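Side-chain contacts in xylose isomerase-like TIM barrel domain-containing protein (Parabacteroides distasonis, PDB 4KW2), which is of unknown function but folds as a xylose isomerase-like TIM barrel and may be an isomerase-related enzyme: residues A[50-55]-A[120-125]; A[98-103]-A[107-112]; A[80-85]-A[114-119]; A[24-29]-A[41-46]. All coordinates share one frame; numbering follows the deposited sequence.

Interaction 1: residues A[50-55]-A[120-125]; sequences YAEAFF and IVTVEP
Glu52 and Thr122 face each other from two parallel strands that are not neighbours, 50-53 and 120-123, whose closest CA atoms, those of Glu52 and Val121, are still 8.3 Å apart. Strand 91-98 runs between them, so the gap is bridged by side chains alone, and this single pair does it. Glu52 reaches out at nearly full stretch: CG lies anti to the backbone N (chi1 173°) and the chain stays extended beyond it, which carries the carboxylate across the barrel interior. Thr122 comes from the opposite direction and donates a hydrogen bond to the acid, OG1 to Glu52 OE2 at 2.7 Å. The donor does not lie in the carboxylate plane but stands above it, 45° out. The methyl of the threonine sits close by, with CG2 3.5 Å from Glu52 OE2, so oxygen and methyl of one side chain both border the same carboxylate oxygen. Both residues are buried in a closed barrel of eight parallel strands, as in xylose isomerase-like TIM barrels, and their side chains point into its interior. There Glu52 OE2 has a second partner in His203 NE2, while Glu52 OE1 is hydrogen-bonded to Ser240 OG. The acid of the second strand is thus tied to the fourth, seventh and eighth, and with both oxygens engaged its carboxylate is restrained from turning. Thr122 is flanked in turn by Val97 of strand 91-98 and Ala145 of strand 143-146, the neighbours of its own strand.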
# COMPACT_ATOMS: atom_id res chain seq x y z
N TYR A 50 3.67 26.58 -2.09
CA TYR A 50 4.94 25.87 -2.32
C TYR A 50 4.71 24.52 -2.98
O TYR A 50 3.65 23.92 -2.81
CB TYR A 50 5.68 25.66 -1.00
CG TYR A 50 6.03 26.94 -0.27
CD1 TYR A 50 7.18 27.65 -0.58
CD2 TYR A 50 5.19 27.45 0.72
CE1 TYR A 50 7.50 28.82 0.07
CE2 TYR A 50 5.50 28.63 1.39
CZ TYR A 50 6.66 29.31 1.06
OH TYR A 50 6.98 30.47 1.71
N ALA A 51 5.70 24.04 -3.72
CA ALA A 51 5.59 22.74 -4.37
C ALA A 51 6.91 21.97 -4.37
O ALA A 51 7.98 22.56 -4.49
CB ALA A 51 5.08 22.91 -5.79
N GLU A 52 6.82 20.66 -4.18
CA GLU A 52 7.93 19.74 -4.39
C GLU A 52 7.59 18.91 -5.62
O GLU A 52 6.71 18.04 -5.57
CB GLU A 52 8.14 18.83 -3.17
CG GLU A 52 9.18 17.74 -3.39
CD GLU A 52 9.46 16.91 -2.14
OE1 GLU A 52 8.95 17.27 -1.06
OE2 GLU A 52 10.18 15.89 -2.25
N ALA A 53 8.28 19.17 -6.73
CA ALA A 53 7.91 18.57 -8.00
C ALA A 53 8.77 17.36 -8.37
O ALA A 53 10.00 17.38 -8.24
CB ALA A 53 7.95 19.61 -9.10
N PHE A 54 8.10 16.31 -8.84
CA PHE A 54 8.74 15.12 -9.35
C PHE A 54 8.89 15.24 -10.87
O PHE A 54 8.03 15.83 -11.55
CB PHE A 54 7.93 13.87 -9.00
CG PHE A 54 6.70 13.68 -9.86
CD1 PHE A 54 5.51 14.34 -9.56
CD2 PHE A 54 6.75 12.87 -10.98
CE1 PHE A 54 4.40 14.18 -10.37
CE2 PHE A 54 5.63 12.71 -11.79
CZ PHE A 54 4.46 13.37 -11.48
N PHE A 55 9.96 14.66 -11.40
CA PHE A 55 10.29 14.74 -12.82
C PHE A 55 9.46 13.78 -13.67
O PHE A 55 8.93 12.78 -13.17
CB PHE A 55 11.77 14.43 -13.03
CG PHE A 55 12.70 15.59 -12.78
CD1 PHE A 55 12.30 16.72 -12.09
CD2 PHE A 55 14.02 15.51 -13.21
CE1 PHE A 55 13.18 17.77 -11.86
CE2 PHE A 55 14.90 16.55 -12.99
CZ PHE A 55 14.48 17.68 -12.30
N ILE A 120 15.54 23.87 -2.21
CA ILE A 120 15.77 22.55 -1.63
C ILE A 120 15.66 21.49 -2.71
O ILE A 120 14.88 21.62 -3.65
CB ILE A 120 14.74 22.21 -0.53
CG1 ILE A 120 14.56 23.38 0.45
CG2 ILE A 120 15.15 20.95 0.22
CD1 ILE A 120 13.49 23.16 1.49
N VAL A 121 16.42 20.42 -2.56
CA VAL A 121 16.18 19.21 -3.34
C VAL A 121 16.12 18.04 -2.37
O VAL A 121 16.90 17.98 -1.41
CB VAL A 121 17.26 18.97 -4.43
CG1 VAL A 121 17.23 20.10 -5.45
CG2 VAL A 121 18.65 18.85 -3.83
N THR A 122 15.17 17.14 -2.60
CA THR A 122 15.09 15.90 -1.83
C THR A 122 15.72 14.79 -2.65
O THR A 122 15.49 14.69 -3.86
CB THR A 122 13.64 15.55 -1.46
OG1 THR A 122 12.82 15.60 -2.62
CG2 THR A 122 13.10 16.54 -0.44
N VAL A 123 16.53 13.97 -1.98
CA VAL A 123 17.41 13.02 -2.65
C VAL A 123 17.55 11.72 -1.87
O VAL A 123 17.45 11.70 -0.64
CB VAL A 123 18.82 13.62 -2.87
CG1 VAL A 123 18.73 14.94 -3.63
CG2 VAL A 123 19.55 13.83 -1.55
N GLU A 124 17.80 10.64 -2.59
CA GLU A 124 18.00 9.31 -2.01
C GLU A 124 19.26 8.72 -2.63
O GLU A 124 19.18 7.94 -3.58
CB GLU A 124 16.78 8.43 -2.28
CG GLU A 124 16.84 7.04 -1.66
CD GLU A 124 15.51 6.30 -1.68
OE1 GLU A 124 14.45 6.95 -1.56
OE2 GLU A 124 15.53 5.06 -1.81
N PRO A 125 20.44 9.12 -2.11
CA PRO A 125 21.70 8.70 -2.67
C PRO A 125 22.33 7.55 -1.90
O PRO A 125 21.86 7.20 -0.82
CB PRO A 125 22.56 9.95 -2.49
CG PRO A 125 22.07 10.54 -1.21
CD PRO A 125 20.66 10.04 -0.98

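Interaction 2: residues A[98-103]-A[107-112]; sequences ASYGTN and DKFFAF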
# COMPACT_ATOMS: atom_id res chain seq x y z
N ALA A 98 15.16 12.64 -6.05
CA ALA A 98 16.13 12.20 -7.03
C ALA A 98 17.04 11.13 -6.43
O ALA A 98 17.53 11.27 -5.31
CB ALA A 98 16.94 13.38 -7.54
N SER A 99 17.26 10.06 -7.19
CA SER A 99 18.07 8.94 -6.74
C SER A 99 18.96 8.49 -7.89
O SER A 99 18.95 7.33 -8.30
CB SER A 99 17.17 7.80 -6.27
OG SER A 99 17.91 6.76 -5.64
N TYR A 100 19.74 9.44 -8.41
CA TYR A 100 20.56 9.21 -9.60
C TYR A 100 21.79 8.35 -9.32
O TYR A 100 22.27 8.27 -8.19
CB TYR A 100 21.04 10.54 -10.19
CG TYR A 100 19.96 11.40 -10.77
CD1 TYR A 100 19.32 11.04 -11.94
CD2 TYR A 100 19.61 12.61 -10.17
CE1 TYR A 100 18.34 11.85 -12.50
CE2 TYR A 100 18.63 13.42 -10.72
CZ TYR A 100 18.00 13.04 -11.89
OH TYR A 100 17.04 13.84 -12.44
N GLY A 101 22.30 7.75 -10.39
CA GLY A 101 23.44 6.85 -10.30
C GLY A 101 24.74 7.39 -10.86
O GLY A 101 25.77 6.74 -10.73
N THR A 102 24.72 8.56 -11.49
CA THR A 102 25.95 9.14 -12.06
C THR A 102 26.16 10.59 -11.62
O THR A 102 25.21 11.29 -11.28
CB THR A 102 25.95 9.12 -13.61
OG1 THR A 102 25.06 10.13 -14.11
CG2 THR A 102 25.54 7.74 -14.14
N ASN A 103 27.41 11.03 -11.66
CA ASN A 103 27.75 12.40 -11.33
C ASN A 103 27.18 13.41 -12.32
O ASN A 103 26.79 14.51 -11.93
CB ASN A 103 29.27 12.56 -11.25
CG ASN A 103 29.87 11.81 -10.07
OD1 ASN A 103 29.15 11.28 -9.23
ND2 ASN A 103 31.19 11.78 -10.01
N ASP A 107 24.86 16.57 -11.30
CA ASP A 107 25.28 17.91 -11.73
C ASP A 107 24.17 18.63 -12.48
O ASP A 107 23.83 19.76 -12.16
CB ASP A 107 26.53 17.82 -12.61
CG ASP A 107 27.13 19.18 -12.91
OD1 ASP A 107 27.52 19.89 -11.96
OD2 ASP A 107 27.20 19.54 -14.10
N LYS A 108 23.59 17.95 -13.47
CA LYS A 108 22.50 18.53 -14.27
C LYS A 108 21.25 18.83 -13.43
O LYS A 108 20.59 19.84 -13.65
CB LYS A 108 22.12 17.58 -15.41
CG LYS A 108 23.16 17.47 -16.52
CD LYS A 108 22.79 16.33 -17.46
CE LYS A 108 23.86 16.08 -18.52
NZ LYS A 108 23.68 16.93 -19.73
N PHE A 109 20.96 17.96 -12.47
CA PHE A 109 19.81 18.12 -11.57
C PHE A 109 19.95 19.36 -10.67
O PHE A 109 19.01 20.15 -10.55
CB PHE A 109 19.64 16.85 -10.74
CG PHE A 109 18.60 16.94 -9.66
CD1 PHE A 109 17.25 16.96 -9.97
CD2 PHE A 109 18.97 16.94 -8.32
CE1 PHE A 109 16.30 17.02 -8.97
CE2 PHE A 109 18.02 16.99 -7.32
CZ PHE A 109 16.68 17.04 -7.64
N PHE A 110 21.12 19.52 -10.05
CA PHE A 110 21.39 20.69 -9.21
C PHE A 110 21.43 21.99 -10.01
O PHE A 110 20.97 23.02 -9.53
CB PHE A 110 22.72 20.52 -8.46
CG PHE A 110 22.59 19.80 -7.15
CD1 PHE A 110 22.48 18.42 -7.11
CD2 PHE A 110 22.59 20.51 -5.96
CE1 PHE A 110 22.36 17.76 -5.90
CE2 PHE A 110 22.47 19.85 -4.74
CZ PHE A 110 22.35 18.47 -4.72
N ALA A 111 21.99 21.94 -11.22
CA ALA A 111 22.00 23.11 -12.10
C ALA A 111 20.58 23.53 -12.45
O ALA A 111 20.25 24.71 -12.43
CB ALA A 111 22.79 22.82 -13.37
N PHE A 112 19.74 22.55 -12.77
CA PHE A 112 18.34 22.80 -13.11
C PHE A 112 17.56 23.38 -11.92
O PHE A 112 16.87 24.37 -12.07
CB PHE A 112 17.67 21.51 -13.58
CG PHE A 112 16.21 21.67 -13.86
CD1 PHE A 112 15.78 22.36 -14.99
CD2 PHE A 112 15.26 21.13 -13.01
CE1 PHE A 112 14.43 22.50 -15.25
CE2 PHE A 112 13.91 21.27 -13.26
CZ PHE A 112 13.49 21.96 -14.39
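Asp107 N donates to Asn103 O at 2.9 Å, the i to i+4 bond of the first turn of helix 103-116. The turn is begun by Thr102, which stands at the N-cap and whose OG1 accepts from Glu105 N. Beyond this backbone link the contact is carried by Phe109, which turns from the helix toward the incoming chain. With CG anti to the backbone N (chi1 173°), its ring swings down to the end of strand 91-98, where the methyl of Ala98 lies over one face. The CB of Ala98 is 3.8 Å from the centroid of the Phe109 ring and 18° off its normal, a CH-pi contact shifted a little toward the CZ side. Tyr100 crosses Phe109 at about a right angle. Its CE2 approaches the CB of Phe109 to 3.6 Å, and CD1 of Phe109 lies at the tyrosine's edge, close to its plane. The two rings are set obliquely, with centroids 5.6 Å apart. The hydroxyl of Tyr100 is held elsewhere, by Trp216 NE1 of the second subunit, so the ring links this contact to the subunit interface. A serine in place of Phe109 would probably remove the ring face under the Ala98 methyl and open a gap beside Tyr100. The loop between strand 91-98 and its helix is thus folded back under the helix it leads into, Phe109 also resting on Val121 of strand 120-123, while Asp107 and Phe110 on the same helix touch helix 130-140.

Interaction 3: residues A[80-85]-A[114-119]; sequences LLRHEF and HKIGAH. With SO4 (sulfate ion), chain G.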
# COMPACT_ATOMS: atom_id res chain seq x y z
N LEU A 80 9.81 30.18 -18.75
CA LEU A 80 8.36 30.03 -18.78
C LEU A 80 7.86 29.28 -17.54
O LEU A 80 6.84 29.64 -16.96
CB LEU A 80 7.92 29.32 -20.06
CG LEU A 80 6.42 29.23 -20.32
CD1 LEU A 80 5.73 30.58 -20.21
CD2 LEU A 80 6.18 28.61 -21.69
N LEU A 81 8.60 28.25 -17.13
CA LEU A 81 8.22 27.49 -15.94
C LEU A 81 8.25 28.38 -14.69
O LEU A 81 7.33 28.35 -13.88
CB LEU A 81 9.14 26.27 -15.75
CG LEU A 81 8.79 25.31 -14.61
CD1 LEU A 81 7.36 24.81 -14.75
CD2 LEU A 81 9.77 24.14 -14.58
N ARG A 82 9.29 29.20 -14.56
CA ARG A 82 9.37 30.15 -13.45
C ARG A 82 8.18 31.11 -13.45
O ARG A 82 7.56 31.34 -12.41
CB ARG A 82 10.69 30.95 -13.50
CG ARG A 82 11.91 30.13 -13.12
CD ARG A 82 13.11 31.02 -12.77
NE ARG A 82 13.45 31.92 -13.87
CZ ARG A 82 14.21 31.60 -14.93
NH1 ARG A 82 14.73 30.38 -15.07
NH2 ARG A 82 14.44 32.51 -15.86
N HIS A 83 7.84 31.63 -14.63
CA HIS A 83 6.71 32.55 -14.78
C HIS A 83 5.38 31.90 -14.38
O HIS A 83 4.56 32.53 -13.71
CB HIS A 83 6.65 33.05 -16.22
CG HIS A 83 5.42 33.85 -16.53
ND1 HIS A 83 5.25 35.14 -16.09
CD2 HIS A 83 4.30 33.53 -17.23
CE1 HIS A 83 4.07 35.59 -16.51
NE2 HIS A 83 3.48 34.63 -17.20
N GLU A 84 5.19 30.65 -14.79
CA GLU A 84 3.95 29.92 -14.52
C GLU A 84 3.74 29.64 -13.03
O GLU A 84 2.62 29.69 -12.53
CB GLU A 84 3.94 28.60 -15.31
CG GLU A 84 3.70 28.77 -16.81
CD GLU A 84 2.40 29.49 -17.13
OE1 GLU A 84 1.34 29.06 -16.63
OE2 GLU A 84 2.45 30.48 -17.88
N PHE A 85 4.82 29.33 -12.31
CA PHE A 85 4.76 29.26 -10.85
C PHE A 85 4.42 30.63 -10.25
O PHE A 85 3.51 30.75 -9.42
CB PHE A 85 6.09 28.76 -10.28
CG PHE A 85 6.19 27.26 -10.21
CD1 PHE A 85 5.77 26.57 -9.09
CD2 PHE A 85 6.74 26.53 -11.26
CE1 PHE A 85 5.88 25.19 -9.01
CE2 PHE A 85 6.85 25.15 -11.20
CZ PHE A 85 6.42 24.48 -10.07
N HIS A 114 18.68 25.05 -9.45
CA HIS A 114 19.15 26.42 -9.28
C HIS A 114 18.55 27.35 -10.33
O HIS A 114 18.12 28.45 -10.03
CB HIS A 114 20.67 26.46 -9.36
CG HIS A 114 21.24 27.84 -9.29
ND1 HIS A 114 21.47 28.49 -8.10
CD2 HIS A 114 21.64 28.70 -10.26
CE1 HIS A 114 21.97 29.69 -8.34
NE2 HIS A 114 22.08 29.84 -9.64
N LYS A 115 18.53 26.88 -11.58
CA LYS A 115 18.01 27.67 -12.69
C LYS A 115 16.52 28.00 -12.50
O LYS A 115 16.09 29.10 -12.82
CB LYS A 115 18.25 26.93 -14.01
CG LYS A 115 18.01 27.77 -15.25
CD LYS A 115 18.86 27.32 -16.44
CE LYS A 115 18.59 25.88 -16.85
NZ LYS A 115 19.58 24.89 -16.34
N ILE A 116 15.75 27.06 -11.99
CA ILE A 116 14.32 27.27 -11.75
C ILE A 116 14.08 28.07 -10.46
O ILE A 116 13.03 28.68 -10.29
CB ILE A 116 13.55 25.93 -11.74
CG1 ILE A 116 13.68 25.24 -13.10
CG2 ILE A 116 12.08 26.14 -11.40
CD1 ILE A 116 13.18 26.07 -14.28
N GLY A 117 15.06 28.06 -9.57
CA GLY A 117 15.00 28.85 -8.36
C GLY A 117 14.52 28.06 -7.16
O GLY A 117 13.98 28.64 -6.22
N ALA A 118 14.71 26.75 -7.17
CA ALA A 118 14.43 25.93 -6.01
C ALA A 118 15.45 26.24 -4.92
O ALA A 118 16.58 26.62 -5.21
CB ALA A 118 14.46 24.45 -6.37
N HIS A 119 15.02 26.10 -3.67
CA HIS A 119 15.91 26.27 -2.52
C HIS A 119 16.28 24.93 -1.88
O HIS A 119 17.23 24.86 -1.11
CB HIS A 119 15.28 27.19 -1.47
CG HIS A 119 15.18 28.62 -1.91
ND1 HIS A 119 16.28 29.35 -2.30
CD2 HIS A 119 14.12 29.45 -2.00
CE1 HIS A 119 15.90 30.57 -2.63
NE2 HIS A 119 14.60 30.66 -2.45
S SO4 G . 7.64 37.00 -14.31
O1 SO4 G . 7.93 37.99 -13.25
O2 SO4 G . 7.96 37.61 -15.62
O3 SO4 G . 8.45 35.78 -14.10
O4 SO4 G . 6.20 36.63 -14.27
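Arg82 sends its guanidinium not to an acid but to a backbone oxygen near the end of another helix: its NH1 meets Lys115 O at 2.9 Å. The N-H...O angle of only 123° makes this a weak bond, and the oxygen lies obliquely to the guanidinium plane. A bend at chi3 (-57°) turns the end of the arginine to this carbonyl, while its aliphatic part runs along the backbone, CG 3.4 Å from Ile116 O. The positive group would probably be favoured by the partial negative charge of the helix end. A leucine in place of Arg82 would probably leave Lys115 O without this donor and the helix end without the neighbouring positive charge. Deeper in, Leu81 and Ile116 cross at about a right angle and touch by methyls, Leu81 CD2 to Ile116 CD1 at 3.9 Å. Ile116 also packs on Phe95 of strand 91-98, and Leu81 on Leu36 and Met37 of helix 36-46. On the outer side, His83 ND1 donates to O4 of a sulfate, probably from the crystallisation liquor, which sits at the ring edge; the 2.5 Å between His83 ND1 and that O4 is doubtfully short. Helix 103-116 ends here in a Schellman motif: Gly117 is its C-prime residue with positive phi (97°), and Ala118 N turns back to Ala113 O. Helices 75-86 and 103-116 are consecutive outer helices of the barrel, packed side by side as in other TIM barrels.

Interaction 4: residues A[24-29]-A[41-46]; sequences VGIQTW and DKTQQL. With SO4 (sulfate ion), chain C.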
# COMPACT_ATOMS: atom_id res chain seq x y z
N VAL A 24 4.29 25.08 4.25
CA VAL A 24 3.46 23.96 3.84
C VAL A 24 3.37 23.95 2.32
O VAL A 24 2.88 24.92 1.71
CB VAL A 24 2.04 24.05 4.43
CG1 VAL A 24 1.27 22.77 4.14
CG2 VAL A 24 2.10 24.31 5.93
N GLY A 25 3.84 22.87 1.71
CA GLY A 25 3.79 22.69 0.27
C GLY A 25 3.15 21.38 -0.14
O GLY A 25 2.88 20.51 0.70
N ILE A 26 2.92 21.23 -1.43
CA ILE A 26 2.38 20.00 -1.97
C ILE A 26 3.44 19.19 -2.71
O ILE A 26 4.31 19.76 -3.37
CB ILE A 26 1.19 20.27 -2.90
CG1 ILE A 26 0.42 18.98 -3.16
CG2 ILE A 26 1.63 20.92 -4.21
CD1 ILE A 26 -0.86 19.20 -3.93
N GLN A 27 3.37 17.87 -2.60
CA GLN A 27 4.09 16.98 -3.51
C GLN A 27 3.26 16.85 -4.76
O GLN A 27 2.11 16.38 -4.71
CB GLN A 27 4.31 15.61 -2.89
CG GLN A 27 5.15 15.62 -1.63
CD GLN A 27 5.37 14.23 -1.07
OE1 GLN A 27 5.60 13.28 -1.82
NE2 GLN A 27 5.27 14.10 0.26
N THR A 28 3.81 17.25 -5.90
CA THR A 28 3.05 17.21 -7.16
C THR A 28 2.69 15.77 -7.55
O THR A 28 1.75 15.56 -8.31
CB THR A 28 3.81 17.91 -8.31
OG1 THR A 28 5.09 17.31 -8.50
CG2 THR A 28 4.00 19.39 -8.00
N TRP A 29 3.40 14.78 -7.01
CA TRP A 29 3.03 13.37 -7.19
C TRP A 29 1.56 13.10 -6.88
O TRP A 29 0.93 12.23 -7.47
CB TRP A 29 3.93 12.46 -6.35
CG TRP A 29 3.62 11.03 -6.57
CD1 TRP A 29 3.00 10.19 -5.71
CD2 TRP A 29 3.86 10.28 -7.77
NE1 TRP A 29 2.85 8.95 -6.28
CE2 TRP A 29 3.37 8.98 -7.55
CE3 TRP A 29 4.45 10.58 -9.00
CZ2 TRP A 29 3.45 7.97 -8.51
CZ3 TRP A 29 4.53 9.58 -9.96
CH2 TRP A 29 4.03 8.29 -9.71
N ASP A 41 -2.78 24.39 -10.63
CA ASP A 41 -4.14 24.91 -10.48
C ASP A 41 -4.84 24.30 -9.26
O ASP A 41 -5.55 24.99 -8.54
CB ASP A 41 -5.00 24.65 -11.72
CG ASP A 41 -4.47 25.32 -12.96
OD1 ASP A 41 -3.73 26.33 -12.86
OD2 ASP A 41 -4.79 24.84 -14.06
N LYS A 42 -4.64 23.00 -9.07
CA LYS A 42 -5.17 22.30 -7.90
C LYS A 42 -4.53 22.81 -6.62
O LYS A 42 -5.20 22.97 -5.60
CB LYS A 42 -4.92 20.80 -8.01
CG LYS A 42 -5.73 20.13 -9.10
CD LYS A 42 -7.13 19.79 -8.62
CE LYS A 42 -7.95 19.20 -9.75
NZ LYS A 42 -9.24 18.68 -9.22
N THR A 43 -3.22 23.04 -6.68
CA THR A 43 -2.47 23.61 -5.57
C THR A 43 -3.03 24.99 -5.16
O THR A 43 -3.10 25.30 -3.97
CB THR A 43 -0.97 23.69 -5.93
OG1 THR A 43 -0.53 22.39 -6.34
CG2 THR A 43 -0.12 24.15 -4.75
N GLN A 44 -3.47 25.78 -6.14
CA GLN A 44 -4.14 27.05 -5.86
C GLN A 44 -5.47 26.84 -5.15
O GLN A 44 -5.79 27.56 -4.21
CB GLN A 44 -4.40 27.83 -7.15
CG GLN A 44 -3.17 28.43 -7.78
CD GLN A 44 -3.49 29.13 -9.09
OE1 GLN A 44 -3.67 28.50 -10.12
NE2 GLN A 44 -3.57 30.44 -9.03
N GLN A 45 -6.25 25.87 -5.62
CA GLN A 45 -7.54 25.55 -5.00
C GLN A 45 -7.37 25.04 -3.56
O GLN A 45 -8.22 25.28 -2.71
CB GLN A 45 -8.30 24.53 -5.84
CG GLN A 45 -8.71 25.06 -7.21
CD GLN A 45 -9.06 23.94 -8.17
OE1 GLN A 45 -9.73 22.99 -7.80
NE2 GLN A 45 -8.61 24.06 -9.41
N LEU A 46 -6.26 24.35 -3.31
CA LEU A 46 -5.93 23.90 -1.96
C LEU A 46 -5.48 25.04 -1.05
O LEU A 46 -5.62 24.96 0.16
CB LEU A 46 -4.84 22.84 -2.01
CG LEU A 46 -5.31 21.47 -2.53
CD1 LEU A 46 -4.14 20.65 -3.04
CD2 LEU A 46 -6.07 20.72 -1.44
S SO4 C . -11.52 17.64 -6.24
O1 SO4 C . -11.69 18.13 -4.85
O2 SO4 C . -12.13 18.61 -7.18
O3 SO4 C . -10.07 17.49 -6.57
O4 SO4 C . -12.19 16.32 -6.35
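With chi1 at -165° and an extended chain beyond, Ile26 directs CD1 to Leu46 and CG2 to Thr43, both on helix 36-46. The shorter branch goes to the threonine. Thr43, with OG1 anti to its carbonyl carbon (chi1 -54°), turns both ends of its fork to the isoleucine: CG2 of Ile26 is 3.4 Å from Thr43 OG1 and 3.7 Å from Thr43 CG2. The hydroxyl is not lost to this apolar setting, because OG1 is hydrogen-bonded to Thr39 O one turn back in the same helix, and the Ile26 methyl packs against the same oxygen. The longer branch continues to the next turn, where CD1 of Ile26 meets CD1 of Leu46 at 3.7 Å, the two side chains crossing at about a right angle. All three residues are buried, and the contact rests on van der Waals packing. Lys42 starts toward the strand but bends at chi2 and leads away, its NZ donating to O3 of a sulfate 3.0 Å away, an ion probably from the crystallisation liquor that also binds Ile250 N. Strand 23-27 and helix 36-46 are the first two elements of a beta-alpha-beta crossover that closes with strand 50-53, to which the backbone of Ile26 is hydrogen-bonded at Tyr50 and Glu52. Lys42 and Gln45 touch Ile250 at the start of helix 250-262, the last helix of the barrel.

How the interactions relate
Along the chain interaction 4 comes first, in series with the others; interaction 1 then spans a loop that contains interaction 3, which in turn encloses interaction 2. Interaction 1 lies in the barrel interior, its centre about 6 Å from the chain centre, whereas those of 2 and 3 lie further out, about 17 and 16 Å from the chain centre. Interactions 1 and 4 meet through neighbouring strands 23-27 and 50-53, where Glu52 N is 2.8 Å from Ile26 O. Interactions 2 and 3 share helix 103-116, with centres about 17 Å apart. The four thus sample one side of the barrel from polar interior to helical coat, and interactions 1 and 2, and Trp29 of interaction 4, also border the second subunit.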